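Local coordinates for protein 11S globulin subunit beta (Cucurbita maxima, PDB 2E9Q) that serves as a seed storage protein, a nutrient reservoir built from two cupin domains per subunit and assembled into hexamers, at residues Ala45-Trp51 with Met65-Arg71; Glu105-Asp110 with Phe121-Lys127; Thr340-Val346 with Ile397-Asn402. One frame throughout, in Å; residues are numbered along the deposited sequence.

Contacts 1 and 2 belong to the N-terminal cupin domain of the subunit and contact 3 to the C-terminal one. Contact 1 pairs two neighbouring strands of a seven-stranded antiparallel sheet, and the M65 side chain, at its W51-M65 end, meets contact 3 across the interface between the domains: in the conformer given, M65 packs on V346, and the centres of the two contacts are 23 Å apart. Contact 2 is a small hairpin about 30 Å from the chain centre, with about 21 Å between its nearest atoms and those of contact 3, and it faces a second subunit. Contact 3 touches a third subunit and lies nearest the magnesium-binding residues, the A398 side chain being about 6 Å from that of K387.

Contact 1: Ala45-Trp51 with Met65-Arg71; sequences AGFTEVW and MIRHTIR. Unlike the reference sequence in segment 45-51: G46 (reference Ile).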
loop_
_atom_site.group_PDB
_atom_site.type_symbol
_atom_site.label_atom_id
_atom_site.label_comp_id
_atom_site.label_asym_id
_atom_site.label_seq_id
_atom_site.Cartn_x
_atom_site.Cartn_y
_atom_site.Cartn_z
ATOM N N ALA A 45 -26.522 -29.579 -0.329
ATOM C CA ALA A 45 -26.491 -29.758 1.119
ATOM C C ALA A 45 -26.476 -28.493 1.964
ATOM O O ALA A 45 -26.041 -28.516 3.111
ATOM C CB ALA A 45 -25.305 -30.638 1.496
ATOM N N GLY A 46 -26.966 -27.392 1.412
ATOM C CA GLY A 46 -26.985 -26.151 2.164
ATOM C C GLY A 46 -27.228 -24.987 1.237
ATOM O O GLY A 46 -27.738 -25.173 0.134
ATOM N N PHE A 47 -26.859 -23.788 1.666
ATOM C CA PHE A 47 -27.054 -22.614 0.829
ATOM C C PHE A 47 -26.136 -21.467 1.232
ATOM O O PHE A 47 -25.719 -21.359 2.381
ATOM C CB PHE A 47 -28.532 -22.174 0.873
ATOM C CG PHE A 47 -29.028 -21.829 2.247
ATOM C CD1 PHE A 47 -28.885 -20.541 2.749
ATOM C CD2 PHE A 47 -29.645 -22.792 3.038
ATOM C CE1 PHE A 47 -29.348 -20.208 4.018
ATOM C CE2 PHE A 47 -30.115 -22.480 4.315
ATOM C CZ PHE A 47 -29.967 -21.180 4.809
ATOM N N THR A 48 -25.842 -20.610 0.266
ATOM C CA THR A 48 -24.954 -19.476 0.458
ATOM C C THR A 48 -25.647 -18.136 0.253
ATOM O O THR A 48 -26.293 -17.905 -0.771
ATOM C CB THR A 48 -23.788 -19.561 -0.531
ATOM O OG1 THR A 48 -23.081 -20.784 -0.310
ATOM C CG2 THR A 48 -22.852 -18.357 -0.381
ATOM N N GLU A 49 -25.487 -17.254 1.229
ATOM C CA GLU A 49 -26.069 -15.931 1.169
ATOM C C GLU A 49 -24.934 -14.906 1.045
ATOM O O GLU A 49 -23.882 -15.048 1.694
ATOM C CB GLU A 49 -26.890 -15.678 2.431
ATOM C CG GLU A 49 -28.116 -16.589 2.560
ATOM C CD GLU A 49 -28.857 -16.372 3.863
ATOM O OE1 GLU A 49 -28.412 -16.903 4.905
ATOM O OE2 GLU A 49 -29.875 -15.653 3.849
ATOM N N VAL A 50 -25.148 -13.887 0.209
ATOM C CA VAL A 50 -24.142 -12.852 -0.017
ATOM C C VAL A 50 -24.686 -11.444 0.181
ATOM O O VAL A 50 -25.792 -11.131 -0.271
ATOM C CB VAL A 50 -23.566 -12.959 -1.437
ATOM C CG1 VAL A 50 -22.444 -11.965 -1.618
ATOM C CG2 VAL A 50 -23.065 -14.377 -1.689
ATOM N N TRP A 51 -23.922 -10.600 0.867
ATOM C CA TRP A 51 -24.348 -9.228 1.093
ATOM C C TRP A 51 -24.017 -8.394 -0.148
ATOM O O TRP A 51 -23.330 -8.868 -1.058
ATOM C CB TRP A 51 -23.684 -8.641 2.342
ATOM C CG TRP A 51 -24.428 -8.923 3.618
ATOM C CD1 TRP A 51 -25.139 -8.027 4.373
ATOM C CD2 TRP A 51 -24.504 -10.179 4.311
ATOM N NE1 TRP A 51 -25.646 -8.646 5.497
ATOM C CE2 TRP A 51 -25.270 -9.964 5.483
ATOM C CE3 TRP A 51 -23.997 -11.462 4.056
ATOM C CZ2 TRP A 51 -25.542 -10.994 6.404
ATOM C CZ3 TRP A 51 -24.268 -12.487 4.972
ATOM C CH2 TRP A 51 -25.035 -12.242 6.129
ATOM N N MET A 65 -19.287 -9.835 2.536
ATOM C CA MET A 65 -19.792 -10.688 3.608
ATOM C C MET A 65 -20.578 -11.832 2.978
ATOM O O MET A 65 -21.439 -11.617 2.120
ATOM C CB MET A 65 -20.706 -9.891 4.540
ATOM C CG MET A 65 -21.061 -10.600 5.848
ATOM S SD MET A 65 -19.677 -10.660 7.007
ATOM C CE MET A 65 -19.516 -8.937 7.402
ATOM N N ILE A 66 -20.276 -13.050 3.408
ATOM C CA ILE A 66 -20.929 -14.241 2.899
ATOM C C ILE A 66 -21.299 -15.123 4.085
ATOM O O ILE A 66 -20.551 -15.202 5.065
ATOM C CB ILE A 66 -19.977 -15.015 1.983
ATOM C CG1 ILE A 66 -19.576 -14.127 0.810
ATOM C CG2 ILE A 66 -20.617 -16.306 1.505
ATOM C CD1 ILE A 66 -18.549 -14.751 -0.096
ATOM N N ARG A 67 -22.467 -15.757 4.014
ATOM C CA ARG A 67 -22.901 -16.651 5.080
ATOM C C ARG A 67 -23.228 -17.998 4.462
ATOM O O ARG A 67 -24.044 -18.105 3.539
ATOM C CB ARG A 67 -24.120 -16.096 5.826
ATOM C CG ARG A 67 -24.671 -17.044 6.914
ATOM C CD ARG A 67 -25.675 -16.341 7.824
ATOM N NE ARG A 67 -26.771 -15.757 7.052
ATOM C CZ ARG A 67 -27.611 -14.833 7.506
ATOM N NH1 ARG A 67 -28.570 -14.372 6.713
ATOM N NH2 ARG A 67 -27.499 -14.360 8.742
ATOM N N HIS A 68 -22.559 -19.028 4.961
ATOM C CA HIS A 68 -22.770 -20.371 4.469
ATOM C C HIS A 68 -23.534 -21.182 5.496
ATOM O O HIS A 68 -23.245 -21.140 6.687
ATOM C CB HIS A 68 -21.433 -21.050 4.193
ATOM C CG HIS A 68 -20.774 -20.609 2.926
ATOM N ND1 HIS A 68 -19.439 -20.278 2.857
ATOM C CD2 HIS A 68 -21.250 -20.514 1.663
ATOM C CE1 HIS A 68 -19.120 -20.003 1.604
ATOM N NE2 HIS A 68 -20.203 -20.140 0.859
ATOM N N THR A 69 -24.522 -21.923 5.023
ATOM C CA THR A 69 -25.308 -22.765 5.898
ATOM C C THR A 69 -25.161 -24.158 5.333
ATOM O O THR A 69 -25.721 -24.480 4.284
ATOM C CB THR A 69 -26.776 -22.333 5.912
ATOM O OG1 THR A 69 -26.883 -21.070 6.588
ATOM C CG2 THR A 69 -27.622 -23.363 6.636
ATOM N N ILE A 70 -24.380 -24.977 6.025
ATOM C CA ILE A 70 -24.122 -26.328 5.573
ATOM C C ILE A 70 -24.854 -27.322 6.447
ATOM O O ILE A 70 -24.690 -27.351 7.671
ATOM C CB ILE A 70 -22.607 -26.608 5.586
ATOM C CG1 ILE A 70 -21.897 -25.509 4.785
ATOM C CG2 ILE A 70 -22.309 -27.990 4.984
ATOM C CD1 ILE A 70 -20.408 -25.523 4.925
ATOM N N ARG A 71 -25.682 -28.135 5.809
ATOM C CA ARG A 71 -26.455 -29.122 6.541
ATOM C C ARG A 71 -25.589 -30.333 6.848
ATOM O O ARG A 71 -24.567 -30.560 6.191
ATOM C CB ARG A 71 -27.652 -29.567 5.699
ATOM C CG ARG A 71 -28.538 -28.436 5.209
ATOM C CD ARG A 71 -29.341 -28.879 3.995
ATOM N NE ARG A 71 -30.078 -27.771 3.401
ATOM C CZ ARG A 71 -30.431 -27.715 2.126
ATOM N NH1 ARG A 71 -30.114 -28.704 1.306
ATOM N NH2 ARG A 71 -31.092 -26.664 1.669
HETATM O O HOH W 1 -26.313 -19.037 4.777
HETATM O O HOH W 2 -20.507 -8.879 -0.055
#
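One face of the W51 indole is covered by M65, whose CG lies 3.8 Å from the centroid of the six-membered ring, while the edge of the indole runs beside R67 CB. In the conformer given, the sulfur of M65 stands farther off above the same ring, a distant Met-aromatic contact. W51 CH2 in turn sits over the centre of the R67 guanidinium, the two planes 59° apart, and E49 OE1 meets that guanidinium at its edge. On the F47 ring, T69 CB makes a CH-pi contact 3.7 Å from the centroid; F47 CG is turned between the backbone N and the carbonyl carbon (chi1 59°), which lays the ring alongside the threonine. The strands 46-50 and 65-70 are antiparallel neighbours in the large sheet of the N-terminal cupin domain, with F47, E49, R67 and T69 on one face and T48, V50, I66 and H68 on the other. Their hydrogen-bonded pairs are F47 with T69 and E49 with R67, where E49 N reaches R67 O at 2.9 Å. R67 NE donates to E49 OE1 at 2.9 Å in a salt bridge, approaching that oxygen from above the carboxylate plane. R40 forms a second salt bridge with E49 OE2, and Y348 OH of the C-terminal domain takes R67 NH2. A water bonded to E49 OE1 also joins T69 OG1, at 2.8 Å.

Contact 2: Glu105-Asp110 with Phe121-Lys127; sequences ETYQTD and FKDQHQK
A short, weakly bonded beta hairpin on the N-terminal cupin domain brings 107-109 against 123-125, its connecting loop partly disordered and residues 123-126 meeting a second subunit. The strands run antiparallel, and Q108 opposite Q124 is the non-hydrogen-bonded pair between them. H125 N donates to Y107 O at 2.7 Å, and T109 N to D123 O at 2.8 Å. T109 grips D123 O twice, for its OG1 also donates to that oxygen at 3.1 Å, from above the carbonyl plane. This second bond depends on OG1 standing between the backbone N and the carbonyl carbon of T109 (chi1 36°), beside D123 CB. A valine here would probably leave D123 O with the backbone bond alone from this strand, since the side-chain donor would be gone. Toward the other end, K127 lies alongside Y107 and points the same way: K127 CB rests over the tyrosine face, 4.1 Å from the ring centroid, and K127 CE reaches Y107 OH at 3.1 Å. The backbone of K127 is held by the E105 carboxylate, although the position of OE1 is less certain; E105 OE2 forms a salt bridge with R129. K122 stretches across T109 and D110, with its CG 3.2 Å from T109 O. The D123 carboxylate turns to the second subunit, where OD2 meets K440 of that subunit in a salt bridge and its Y441 in a hydrogen bond, while OD1 accepts from its L422 N. Here an antiparallel hairpin projecting from a cupin barrel supplies polar groups to the subunit interface of an 11S globulin trimer.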
loop_
_atom_site.group_PDB
_atom_site.type_symbol
_atom_site.label_atom_id
_atom_site.label_comp_id
_atom_site.label_asym_id
_atom_site.label_seq_id
_atom_site.Cartn_x
_atom_site.Cartn_y
_atom_site.Cartn_z
ATOM N N GLU A 105 2.246 -30.413 3.747
ATOM C CA GLU A 105 2.050 -31.147 4.992
ATOM C C GLU A 105 1.541 -32.559 4.699
ATOM O O GLU A 105 0.351 -32.768 4.472
ATOM C CB GLU A 105 1.038 -30.404 5.868
ATOM C CG GLU A 105 -0.216 -29.978 5.105
ATOM C CD GLU A 105 -1.276 -29.345 5.987
ATOM O OE1 GLU A 105 -1.767 -30.029 6.902
ATOM O OE2 GLU A 105 -1.624 -28.168 5.764
ATOM N N THR A 106 2.450 -33.525 4.710
ATOM C CA THR A 106 2.092 -34.909 4.430
ATOM C C THR A 106 1.630 -35.674 5.666
ATOM O O THR A 106 2.266 -35.618 6.722
ATOM C CB THR A 106 3.287 -35.660 3.797
ATOM O OG1 THR A 106 3.427 -35.269 2.422
ATOM C CG2 THR A 106 3.089 -37.164 3.888
ATOM N N TYR A 107 0.514 -36.381 5.517
ATOM C CA TYR A 107 -0.061 -37.192 6.584
ATOM C C TYR A 107 -0.555 -38.496 5.961
ATOM O O TYR A 107 -1.046 -38.503 4.831
ATOM C CB TYR A 107 -1.231 -36.472 7.258
ATOM C CG TYR A 107 -0.829 -35.407 8.254
ATOM C CD1 TYR A 107 -0.227 -34.219 7.837
ATOM C CD2 TYR A 107 -1.046 -35.593 9.619
ATOM C CE1 TYR A 107 0.152 -33.241 8.759
ATOM C CE2 TYR A 107 -0.673 -34.624 10.551
ATOM C CZ TYR A 107 -0.074 -33.452 10.116
ATOM O OH TYR A 107 0.297 -32.497 11.036
ATOM N N GLN A 108 -0.429 -39.594 6.702
ATOM C CA GLN A 108 -0.836 -40.903 6.198
ATOM C C GLN A 108 -1.993 -41.492 7.013
ATOM O O GLN A 108 -1.826 -41.826 8.185
ATOM C CB GLN A 108 0.377 -41.853 6.219
ATOM C CG GLN A 108 1.602 -41.315 5.463
ATOM C CD GLN A 108 2.900 -42.077 5.764
ATOM O OE1 GLN A 108 3.956 -41.782 5.190
ATOM N NE2 GLN A 108 2.825 -43.053 6.669
ATOM N N THR A 109 -3.168 -41.606 6.393
ATOM C CA THR A 109 -4.334 -42.161 7.082
ATOM C C THR A 109 -4.195 -43.667 7.215
ATOM O O THR A 109 -4.351 -44.408 6.237
ATOM C CB THR A 109 -5.662 -41.864 6.340
ATOM O OG1 THR A 109 -5.450 -41.918 4.923
ATOM C CG2 THR A 109 -6.207 -40.504 6.738
ATOM N N ASP A 110 -3.905 -44.095 8.441
ATOM C CA ASP A 110 -3.704 -45.498 8.801
ATOM C C ASP A 110 -4.644 -46.510 8.161
ATOM O O ASP A 110 -5.626 -46.156 7.501
ATOM C CB ASP A 110 -3.781 -45.652 10.321
ATOM C CG ASP A 110 -4.094 -44.341 11.019
ATOM O OD1 ASP A 110 -3.183 -43.484 11.111
ATOM O OD2 ASP A 110 -5.254 -44.169 11.459
ATOM N N PHE A 121 -4.267 -50.297 2.684
ATOM C CA PHE A 121 -3.943 -49.061 1.992
ATOM C C PHE A 121 -3.903 -47.871 2.937
ATOM O O PHE A 121 -4.720 -47.749 3.851
ATOM C CB PHE A 121 -4.957 -48.779 0.884
ATOM C CG PHE A 121 -4.801 -47.420 0.257
ATOM C CD1 PHE A 121 -3.626 -47.075 -0.405
ATOM C CD2 PHE A 121 -5.821 -46.480 0.342
ATOM C CE1 PHE A 121 -3.467 -45.813 -0.975
ATOM C CE2 PHE A 121 -5.670 -45.216 -0.224
ATOM C CZ PHE A 121 -4.490 -44.881 -0.884
ATOM N N LYS A 122 -2.939 -46.991 2.704
ATOM C CA LYS A 122 -2.782 -45.793 3.512
ATOM C C LYS A 122 -2.742 -44.604 2.561
ATOM O O LYS A 122 -1.906 -44.551 1.660
ATOM C CB LYS A 122 -1.482 -45.857 4.316
ATOM C CG LYS A 122 -1.663 -46.029 5.820
ATOM C CD LYS A 122 -0.376 -45.654 6.539
ATOM C CE LYS A 122 -0.587 -45.516 8.037
ATOM N NZ LYS A 122 0.612 -44.925 8.701
ATOM N N ASP A 123 -3.656 -43.661 2.759
ATOM C CA ASP A 123 -3.744 -42.462 1.930
ATOM C C ASP A 123 -2.830 -41.370 2.493
ATOM O O ASP A 123 -2.618 -41.281 3.702
ATOM C CB ASP A 123 -5.196 -41.967 1.908
ATOM C CG ASP A 123 -5.384 -40.696 1.081
ATOM O OD1 ASP A 123 -6.245 -39.867 1.462
ATOM O OD2 ASP A 123 -4.690 -40.533 0.050
ATOM N N GLN A 124 -2.280 -40.546 1.616
ATOM C CA GLN A 124 -1.419 -39.453 2.051
ATOM C C GLN A 124 -2.168 -38.146 1.778
ATOM O O GLN A 124 -2.626 -37.929 0.662
ATOM C CB GLN A 124 -0.102 -39.482 1.273
ATOM C CG GLN A 124 0.962 -38.561 1.823
ATOM C CD GLN A 124 2.353 -38.932 1.326
ATOM O OE1 GLN A 124 2.661 -38.797 0.138
ATOM N NE2 GLN A 124 3.197 -39.418 2.237
ATOM N N HIS A 125 -2.287 -37.284 2.789
ATOM C CA HIS A 125 -3.015 -36.024 2.630
ATOM C C HIS A 125 -2.708 -34.975 3.703
ATOM O O HIS A 125 -2.001 -35.231 4.676
ATOM C CB HIS A 125 -4.508 -36.301 2.676
ATOM C CG HIS A 125 -4.952 -36.839 3.994
ATOM N ND1 HIS A 125 -4.859 -36.109 5.156
ATOM C CD2 HIS A 125 -5.413 -38.059 4.354
ATOM C CE1 HIS A 125 -5.239 -36.854 6.177
ATOM N NE2 HIS A 125 -5.580 -38.043 5.717
ATOM N N GLN A 126 -3.306 -33.801 3.513
ATOM C CA GLN A 126 -3.187 -32.638 4.396
ATOM C C GLN A 126 -3.720 -32.925 5.786
ATOM O O GLN A 126 -4.507 -33.838 5.977
ATOM C CB GLN A 126 -3.998 -31.475 3.807
ATOM C CG GLN A 126 -5.479 -31.828 3.656
ATOM C CD GLN A 126 -6.283 -30.840 2.814
ATOM O OE1 GLN A 126 -7.342 -31.183 2.293
ATOM N NE2 GLN A 126 -5.790 -29.615 2.689
ATOM N N LYS A 127 -3.298 -32.127 6.756
ATOM C CA LYS A 127 -3.768 -32.275 8.122
ATOM C C LYS A 127 -5.272 -32.034 8.128
ATOM O O LYS A 127 -5.771 -31.198 7.379
ATOM C CB LYS A 127 -3.092 -31.242 9.029
ATOM C CG LYS A 127 -3.690 -31.134 10.421
ATOM C CD LYS A 127 -3.139 -29.922 11.174
ATOM C CE LYS A 127 -1.661 -30.075 11.501
ATOM N NZ LYS A 127 -1.100 -28.857 12.164
#

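Contact 3: Thr340-Val346 with Ile397-Asn402; sequences TVNSHSV and IAFKTN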
loop_
_atom_site.group_PDB
_atom_site.type_symbol
_atom_site.label_atom_id
_atom_site.label_comp_id
_atom_site.label_asym_id
_atom_site.label_seq_id
_atom_site.Cartn_x
_atom_site.Cartn_y
_atom_site.Cartn_z
ATOM N N THR A 340 -12.618 3.515 16.268
ATOM C CA THR A 340 -11.414 2.763 16.004
ATOM C C THR A 340 -10.507 3.674 15.222
ATOM O O THR A 340 -10.871 4.180 14.161
ATOM C CB THR A 340 -11.697 1.507 15.199
ATOM O OG1 THR A 340 -12.599 0.680 15.936
ATOM C CG2 THR A 340 -10.395 0.738 14.935
ATOM N N VAL A 341 -9.312 3.879 15.745
ATOM C CA VAL A 341 -8.388 4.774 15.107
ATOM C C VAL A 341 -7.708 4.248 13.864
ATOM O O VAL A 341 -7.325 5.031 13.000
ATOM C CB VAL A 341 -7.307 5.262 16.115
ATOM C CG1 VAL A 341 -7.607 4.721 17.520
ATOM C CG2 VAL A 341 -5.915 4.857 15.654
ATOM N N ASN A 342 -7.575 2.934 13.749
ATOM C CA ASN A 342 -6.851 2.400 12.614
ATOM C C ASN A 342 -7.540 1.391 11.709
ATOM O O ASN A 342 -6.867 0.738 10.914
ATOM C CB ASN A 342 -5.537 1.809 13.110
ATOM C CG ASN A 342 -5.754 0.632 14.029
ATOM O OD1 ASN A 342 -6.791 0.527 14.686
ATOM N ND2 ASN A 342 -4.772 -0.256 14.094
ATOM N N SER A 343 -8.856 1.232 11.820
ATOM C CA SER A 343 -9.523 0.308 10.909
ATOM C C SER A 343 -11.033 0.447 10.856
ATOM O O SER A 343 -11.640 1.150 11.667
ATOM C CB SER A 343 -9.176 -1.143 11.245
ATOM O OG SER A 343 -9.905 -1.594 12.363
ATOM N N HIS A 344 -11.623 -0.212 9.866
ATOM C CA HIS A 344 -13.062 -0.216 9.713
ATOM C C HIS A 344 -13.506 -1.357 10.602
ATOM O O HIS A 344 -12.710 -2.250 10.927
ATOM C CB HIS A 344 -13.456 -0.507 8.264
ATOM C CG HIS A 344 -12.925 0.491 7.289
ATOM N ND1 HIS A 344 -13.344 1.805 7.268
ATOM C CD2 HIS A 344 -11.997 0.373 6.310
ATOM C CE1 HIS A 344 -12.695 2.453 6.317
ATOM N NE2 HIS A 344 -11.873 1.608 5.721
ATOM N N SER A 345 -14.765 -1.342 11.001
ATOM C CA SER A 345 -15.262 -2.391 11.860
ATOM C C SER A 345 -16.559 -2.907 11.259
ATOM O O SER A 345 -17.577 -2.209 11.258
ATOM C CB SER A 345 -15.472 -1.832 13.271
ATOM O OG SER A 345 -15.911 -2.840 14.168
ATOM N N VAL A 346 -16.515 -4.127 10.739
ATOM C CA VAL A 346 -17.680 -4.729 10.111
ATOM C C VAL A 346 -18.395 -5.686 11.067
ATOM O O VAL A 346 -18.010 -6.849 11.229
ATOM C CB VAL A 346 -17.255 -5.447 8.816
ATOM C CG1 VAL A 346 -18.463 -5.875 8.019
ATOM C CG2 VAL A 346 -16.379 -4.518 7.987
ATOM N N ILE A 397 -20.030 -10.436 16.128
ATOM C CA ILE A 397 -18.659 -10.663 15.715
ATOM C C ILE A 397 -18.336 -9.483 14.792
ATOM O O ILE A 397 -19.025 -9.250 13.786
ATOM C CB ILE A 397 -18.481 -11.997 14.949
ATOM C CG1 ILE A 397 -17.015 -12.174 14.585
ATOM C CG2 ILE A 397 -19.329 -12.030 13.706
ATOM C CD1 ILE A 397 -16.104 -12.221 15.785
ATOM N N ALA A 398 -17.306 -8.731 15.157
ATOM C CA ALA A 398 -16.889 -7.565 14.394
ATOM C C ALA A 398 -15.531 -7.758 13.721
ATOM O O ALA A 398 -14.510 -7.836 14.397
ATOM C CB ALA A 398 -16.836 -6.357 15.306
ATOM N N PHE A 399 -15.522 -7.814 12.395
ATOM C CA PHE A 399 -14.280 -7.985 11.651
ATOM C C PHE A 399 -13.581 -6.641 11.448
ATOM O O PHE A 399 -14.230 -5.633 11.147
ATOM C CB PHE A 399 -14.553 -8.637 10.293
ATOM C CG PHE A 399 -15.314 -9.918 10.389
ATOM C CD1 PHE A 399 -16.705 -9.924 10.324
ATOM C CD2 PHE A 399 -14.639 -11.129 10.566
ATOM C CE1 PHE A 399 -17.426 -11.121 10.432
ATOM C CE2 PHE A 399 -15.341 -12.333 10.677
ATOM C CZ PHE A 399 -16.740 -12.330 10.608
ATOM N N LYS A 400 -12.260 -6.648 11.619
ATOM C CA LYS A 400 -11.430 -5.460 11.484
ATOM C C LYS A 400 -10.540 -5.563 10.252
ATOM O O LYS A 400 -10.020 -6.632 9.943
ATOM C CB LYS A 400 -10.546 -5.300 12.725
ATOM C CG LYS A 400 -11.290 -5.417 14.048
ATOM C CD LYS A 400 -12.308 -4.303 14.258
ATOM C CE LYS A 400 -13.028 -4.508 15.580
ATOM N NZ LYS A 400 -13.983 -3.424 15.906
ATOM N N THR A 401 -10.367 -4.445 9.556
ATOM C CA THR A 401 -9.531 -4.400 8.365
ATOM C C THR A 401 -8.093 -4.009 8.719
ATOM O O THR A 401 -7.453 -3.245 7.996
ATOM C CB THR A 401 -10.066 -3.382 7.367
ATOM O OG1 THR A 401 -10.143 -2.110 8.012
ATOM C CG2 THR A 401 -11.459 -3.789 6.874
ATOM N N ASN A 402 -7.606 -4.510 9.850
ATOM C CA ASN A 402 -6.242 -4.253 10.302
ATOM C C ASN A 402 -5.858 -5.444 11.196
ATOM O O ASN A 402 -6.736 -6.078 11.787
ATOM C CB ASN A 402 -6.179 -2.956 11.110
ATOM C CG ASN A 402 -4.779 -2.371 11.161
ATOM O OD1 ASN A 402 -4.372 -1.633 10.266
ATOM N ND2 ASN A 402 -4.029 -2.710 12.203
#
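S345 and K400 meet through their side chains on one face of an antiparallel sheet of the C-terminal cupin domain, where strand 345-350 runs beside strand 393-400. The serine OG lies anti to its own N (chi1 -178°), and the lysine, bent at chi2 (-65°), curls back so that NZ donates to S345 OG at 2.7 Å. The K400 ammonium also has a long, weak ion pair with E325, and its side chain is about 7 Å from that of R447, a magnesium-binding residue. On the other face, V346 and F399 form the hydrogen-bonded pair. V346 N donates to F399 O at 2.8 Å and F399 N to V346 O; the latter oxygen also lies at the edge of the phenylalanine ring. The F399 ring also meets that of F160 of the N-terminal domain, the planes nearly parallel. Beyond the strand, T401 crosses H344 obliquely, and its OG1 accepts from H344 N at 3.0 Å in a nearly straight bond of 167°. Both residues continue to Q169 of the third subunit, which bonds T401 OG1 through OE1 and H344 NE2 through its backbone oxygen. Next along the turn, N342 crosses N402 at about a right angle; its amide is held by I406 N at OD1 and by N404 O at ND2. Between these pairs S343 CB packs against N402 CB at 3.5 Å, while S343 OG donates to H344 O at 3.2 Å from above the carbonyl plane.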